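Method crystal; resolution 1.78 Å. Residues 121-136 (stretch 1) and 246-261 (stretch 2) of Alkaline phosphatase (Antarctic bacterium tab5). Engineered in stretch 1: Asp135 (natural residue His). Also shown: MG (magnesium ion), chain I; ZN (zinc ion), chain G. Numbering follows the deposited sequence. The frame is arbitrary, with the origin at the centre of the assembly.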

# COMPACT_ATOMS: atom_id res chain seq x y z
N ASN B 121 15.13 -27.80 12.77
CA ASN B 121 13.94 -28.56 12.39
C ASN B 121 14.18 -29.39 11.13
O ASN B 121 13.23 -29.79 10.44
CB ASN B 121 12.73 -27.64 12.19
CG ASN B 121 12.18 -27.11 13.51
OD1 ASN B 121 11.19 -27.62 14.03
ND2 ASN B 121 12.86 -26.12 14.07
N ASN B 122 15.44 -29.65 10.82
CA ASN B 122 15.80 -30.45 9.65
C ASN B 122 15.35 -29.79 8.34
O ASN B 122 15.03 -30.48 7.37
CB ASN B 122 15.22 -31.86 9.76
CG ASN B 122 15.81 -32.83 8.75
OD1 ASN B 122 16.98 -32.71 8.37
ND2 ASN B 122 15.01 -33.79 8.31
N ILE B 123 15.32 -28.46 8.31
CA ILE B 123 14.95 -27.72 7.10
C ILE B 123 16.21 -27.23 6.37
O ILE B 123 17.09 -26.63 6.99
CB ILE B 123 14.09 -26.50 7.46
CG1 ILE B 123 12.95 -26.88 8.41
CG2 ILE B 123 13.56 -25.81 6.20
CD1 ILE B 123 11.95 -27.83 7.81
N LYS B 124 16.30 -27.48 5.07
CA LYS B 124 17.40 -26.94 4.26
C LYS B 124 17.20 -25.43 3.99
O LYS B 124 16.09 -24.98 3.75
CB LYS B 124 17.51 -27.71 2.94
CG LYS B 124 18.03 -29.14 3.08
CD LYS B 124 19.55 -29.16 3.26
CE LYS B 124 20.09 -30.57 3.39
NZ LYS B 124 19.57 -31.25 4.60
N THR B 125 18.29 -24.66 4.03
CA THR B 125 18.16 -23.20 3.98
C THR B 125 19.02 -22.56 2.89
O THR B 125 20.11 -23.03 2.57
CB THR B 125 18.54 -22.56 5.33
OG1 THR B 125 19.87 -22.96 5.69
CG2 THR B 125 17.58 -23.01 6.42
N GLY B 126 18.52 -21.47 2.31
CA GLY B 126 19.27 -20.77 1.28
C GLY B 126 19.04 -19.27 1.27
O GLY B 126 17.99 -18.78 1.68
N VAL B 127 20.04 -18.55 0.77
CA VAL B 127 19.97 -17.10 0.69
C VAL B 127 20.53 -16.61 -0.65
O VAL B 127 21.66 -16.95 -1.03
CB VAL B 127 20.75 -16.46 1.84
CG1 VAL B 127 20.90 -14.98 1.63
CG2 VAL B 127 20.05 -16.75 3.16
N VAL B 128 19.73 -15.83 -1.37
CA VAL B 128 20.13 -15.28 -2.66
C VAL B 128 20.01 -13.76 -2.62
O VAL B 128 19.09 -13.23 -1.99
CB VAL B 128 19.25 -15.84 -3.80
CG1 VAL B 128 19.52 -15.12 -5.11
CG2 VAL B 128 19.47 -17.34 -3.95
N ALA B 129 20.95 -13.05 -3.27
CA ALA B 129 20.94 -11.59 -3.26
C ALA B 129 21.65 -11.01 -4.49
O ALA B 129 22.55 -11.65 -5.03
CB ALA B 129 21.61 -11.08 -2.00
N THR B 130 21.27 -9.80 -4.90
CA THR B 130 21.96 -9.14 -6.02
C THR B 130 23.02 -8.16 -5.52
O THR B 130 23.79 -7.62 -6.31
CB THR B 130 20.99 -8.42 -6.98
OG1 THR B 130 20.25 -7.43 -6.27
CG2 THR B 130 20.03 -9.41 -7.62
N SER B 131 23.06 -7.95 -4.21
CA SER B 131 24.16 -7.22 -3.60
C SER B 131 25.26 -8.21 -3.26
O SER B 131 25.21 -9.38 -3.64
CB SER B 131 23.68 -6.55 -2.30
OG SER B 131 23.14 -7.51 -1.41
N SER B 132 26.27 -7.75 -2.53
CA SER B 132 27.20 -8.67 -1.91
C SER B 132 26.41 -9.59 -0.99
O SER B 132 25.40 -9.18 -0.40
CB SER B 132 28.27 -7.91 -1.12
OG SER B 132 28.96 -8.78 -0.24
N ILE B 133 26.86 -10.83 -0.83
CA ILE B 133 26.18 -11.72 0.10
C ILE B 133 26.36 -11.26 1.55
O ILE B 133 25.69 -11.75 2.46
CB ILE B 133 26.63 -13.19 -0.09
CG1 ILE B 133 25.56 -14.14 0.47
CG2 ILE B 133 27.99 -13.43 0.54
CD1 ILE B 133 24.29 -14.20 -0.40
N THR B 134 27.26 -10.30 1.75
CA THR B 134 27.58 -9.83 3.10
C THR B 134 26.82 -8.55 3.41
O THR B 134 26.98 -7.97 4.50
CB THR B 134 29.07 -9.53 3.27
OG1 THR B 134 29.45 -8.49 2.35
CG2 THR B 134 29.91 -10.78 3.00
N ASP B 135 26.01 -8.09 2.45
CA ASP B 135 25.21 -6.88 2.65
C ASP B 135 24.15 -7.10 3.72
O ASP B 135 23.84 -8.24 4.07
CB ASP B 135 24.57 -6.41 1.34
CG ASP B 135 24.12 -4.95 1.40
OD1 ASP B 135 24.83 -4.14 2.04
OD2 ASP B 135 23.07 -4.61 0.82
N ALA B 136 23.59 -6.01 4.24
CA ALA B 136 22.75 -6.07 5.43
C ALA B 136 21.61 -7.09 5.35
O ALA B 136 21.35 -7.82 6.31
CB ALA B 136 22.21 -4.68 5.78
N ASN B 246 13.50 -34.96 -0.98
CA ASN B 246 12.18 -34.66 -0.43
C ASN B 246 12.25 -33.79 0.83
O ASN B 246 11.37 -33.84 1.69
CB ASN B 246 11.42 -35.95 -0.13
CG ASN B 246 9.91 -35.76 -0.18
OD1 ASN B 246 9.40 -35.07 -1.06
ND2 ASN B 246 9.20 -36.38 0.75
N SER B 247 13.32 -33.00 0.92
CA SER B 247 13.56 -32.17 2.09
C SER B 247 12.71 -30.91 2.05
O SER B 247 12.42 -30.39 0.99
CB SER B 247 15.04 -31.80 2.14
OG SER B 247 15.31 -30.92 3.21
N ALA B 248 12.29 -30.43 3.21
CA ALA B 248 11.63 -29.13 3.27
C ALA B 248 12.70 -28.03 3.21
O ALA B 248 13.86 -28.29 3.52
CB ALA B 248 10.81 -29.01 4.53
N PHE B 249 12.31 -26.83 2.83
CA PHE B 249 13.29 -25.76 2.69
C PHE B 249 12.76 -24.38 3.06
O PHE B 249 11.56 -24.13 3.04
CB PHE B 249 13.88 -25.75 1.27
CG PHE B 249 12.87 -25.41 0.18
CD1 PHE B 249 12.54 -24.08 -0.09
CD2 PHE B 249 12.28 -26.41 -0.59
CE1 PHE B 249 11.63 -23.76 -1.10
CE2 PHE B 249 11.38 -26.10 -1.60
CZ PHE B 249 11.05 -24.78 -1.85
N PHE B 250 13.69 -23.50 3.41
CA PHE B 250 13.42 -22.09 3.57
C PHE B 250 14.41 -21.32 2.70
O PHE B 250 15.61 -21.60 2.73
CB PHE B 250 13.60 -21.68 5.04
CG PHE B 250 13.57 -20.20 5.24
CD1 PHE B 250 12.36 -19.54 5.46
CD2 PHE B 250 14.73 -19.45 5.18
CE1 PHE B 250 12.32 -18.17 5.62
CE2 PHE B 250 14.70 -18.08 5.34
CZ PHE B 250 13.49 -17.44 5.56
N ILE B 251 13.92 -20.37 1.91
CA ILE B 251 14.77 -19.52 1.07
C ILE B 251 14.40 -18.06 1.26
O ILE B 251 13.22 -17.73 1.34
CB ILE B 251 14.59 -19.87 -0.44
CG1 ILE B 251 15.10 -21.27 -0.74
CG2 ILE B 251 15.28 -18.85 -1.33
CD1 ILE B 251 14.59 -21.83 -2.07
N MET B 252 15.41 -17.20 1.37
CA MET B 252 15.21 -15.76 1.27
C MET B 252 15.97 -15.30 0.02
O MET B 252 17.17 -15.53 -0.08
CB MET B 252 15.76 -15.02 2.50
CG MET B 252 15.38 -13.53 2.56
SD MET B 252 16.28 -12.45 1.42
CE MET B 252 17.93 -12.54 2.14
N SER B 253 15.25 -14.70 -0.92
CA SER B 253 15.86 -14.09 -2.11
C SER B 253 15.59 -12.59 -2.12
O SER B 253 14.46 -12.15 -1.90
CB SER B 253 15.29 -14.70 -3.39
OG SER B 253 15.54 -16.09 -3.44
N GLU B 254 16.62 -11.80 -2.39
CA GLU B 254 16.48 -10.35 -2.31
C GLU B 254 16.72 -9.67 -3.64
O GLU B 254 17.74 -9.90 -4.29
CB GLU B 254 17.46 -9.78 -1.28
CG GLU B 254 17.30 -8.28 -1.12
CD GLU B 254 18.49 -7.61 -0.48
OE1 GLU B 254 19.59 -8.21 -0.47
OE2 GLU B 254 18.32 -6.48 0.01
N GLY B 255 15.77 -8.82 -4.04
CA GLY B 255 16.01 -7.85 -5.09
C GLY B 255 16.71 -6.66 -4.44
O GLY B 255 16.07 -5.69 -4.05
N SER B 256 18.03 -6.76 -4.33
CA SER B 256 18.81 -5.87 -3.47
C SER B 256 18.93 -4.43 -3.98
O SER B 256 19.05 -3.49 -3.18
CB SER B 256 20.22 -6.44 -3.30
OG SER B 256 20.19 -7.81 -2.93
N GLN B 257 18.91 -4.26 -5.30
CA GLN B 257 19.34 -2.98 -5.87
C GLN B 257 18.22 -2.00 -6.16
O GLN B 257 18.47 -0.88 -6.63
CB GLN B 257 20.21 -3.20 -7.11
CG GLN B 257 21.45 -4.03 -6.81
CD GLN B 257 22.45 -4.03 -7.94
OE1 GLN B 257 22.53 -3.08 -8.72
NE2 GLN B 257 23.23 -5.10 -8.05
N ILE B 258 16.98 -2.40 -5.87
CA ILE B 258 15.87 -1.47 -5.96
C ILE B 258 16.17 -0.26 -5.06
O ILE B 258 15.91 0.89 -5.42
CB ILE B 258 14.55 -2.13 -5.55
CG1 ILE B 258 14.24 -3.31 -6.49
CG2 ILE B 258 13.42 -1.11 -5.57
CD1 ILE B 258 13.28 -4.35 -5.90
N ASP B 259 16.72 -0.55 -3.89
CA ASP B 259 17.09 0.48 -2.92
C ASP B 259 18.10 1.48 -3.51
O ASP B 259 18.00 2.68 -3.30
CB ASP B 259 17.67 -0.22 -1.68
CG ASP B 259 18.10 0.76 -0.59
OD1 ASP B 259 17.27 1.58 -0.15
OD2 ASP B 259 19.27 0.70 -0.17
N TRP B 260 19.06 0.96 -4.26
CA TRP B 260 20.12 1.81 -4.80
C TRP B 260 19.60 2.76 -5.88
O TRP B 260 20.03 3.91 -5.96
CB TRP B 260 21.28 0.95 -5.32
CG TRP B 260 21.76 -0.06 -4.29
CD1 TRP B 260 21.38 -0.13 -2.97
CD2 TRP B 260 22.73 -1.10 -4.48
NE1 TRP B 260 22.04 -1.16 -2.35
CE2 TRP B 260 22.87 -1.77 -3.25
CE3 TRP B 260 23.48 -1.53 -5.58
CZ2 TRP B 260 23.74 -2.86 -3.08
CZ3 TRP B 260 24.35 -2.61 -5.41
CH2 TRP B 260 24.47 -3.26 -4.17
N GLY B 261 18.67 2.29 -6.70
CA GLY B 261 17.99 3.15 -7.65
C GLY B 261 17.26 4.28 -6.93
O GLY B 261 17.29 5.42 -7.38
MG MG I . 19.35 -4.98 1.06
ZN ZN G . 19.10 2.18 1.56
O HOH W 1 16.84 -31.89 5.36
O HOH W 2 12.98 -31.77 5.72
O HOH W 3 18.14 -5.97 -7.59
O HOH W 4 21.17 -6.35 0.86
O HOH W 5 20.75 -3.63 2.29
O HOH W 6 19.83 -3.75 -0.69
O HOH W 7 21.56 1.78 2.21

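Two parallel strands, running through Lys124–Ala129 and Phe249–Gly255, lie side by side, and the contact buries 844 Å² in all. The backbone ladder alternates in direction: Phe250 N donates to Lys124 O (2.8 Å), Gly126 N to Phe250 O (2.9 Å), Met252 N to Gly126 O (3.0 Å), Val128 N to Met252 O (2.9 Å) and Glu254 N to Val128 O (2.9 Å).

Thr130 has the largest area covered, at the corner where the chain turns. Its CB points toward the other stretch, and both backbone polar groups are used: Thr130 N donates to Ser256 OG (3.0 Å), and Gln257 NE2 donates to Thr130 O (3.1 Å). Ser256 OG in turn donates to Glu254 OE1 (2.6 Å), so a small hydroxyl links the corner to a metal ligand, Glu254 OE2 lying 2.1 Å from MG.

Val128, next in covered area, sits on the same sheet face as Ser253, its CB 3.7 Å from Ser253 OG; the compact, branched side chain suits this buried site. On the other face, Val127 CG1 packs 3.9 Å from Met252 CE.

Phe250 shares that face with Thr125, and its CB lies 4.3 Å from Ile123 CG2, extending the apolar packing toward the start of the ladder.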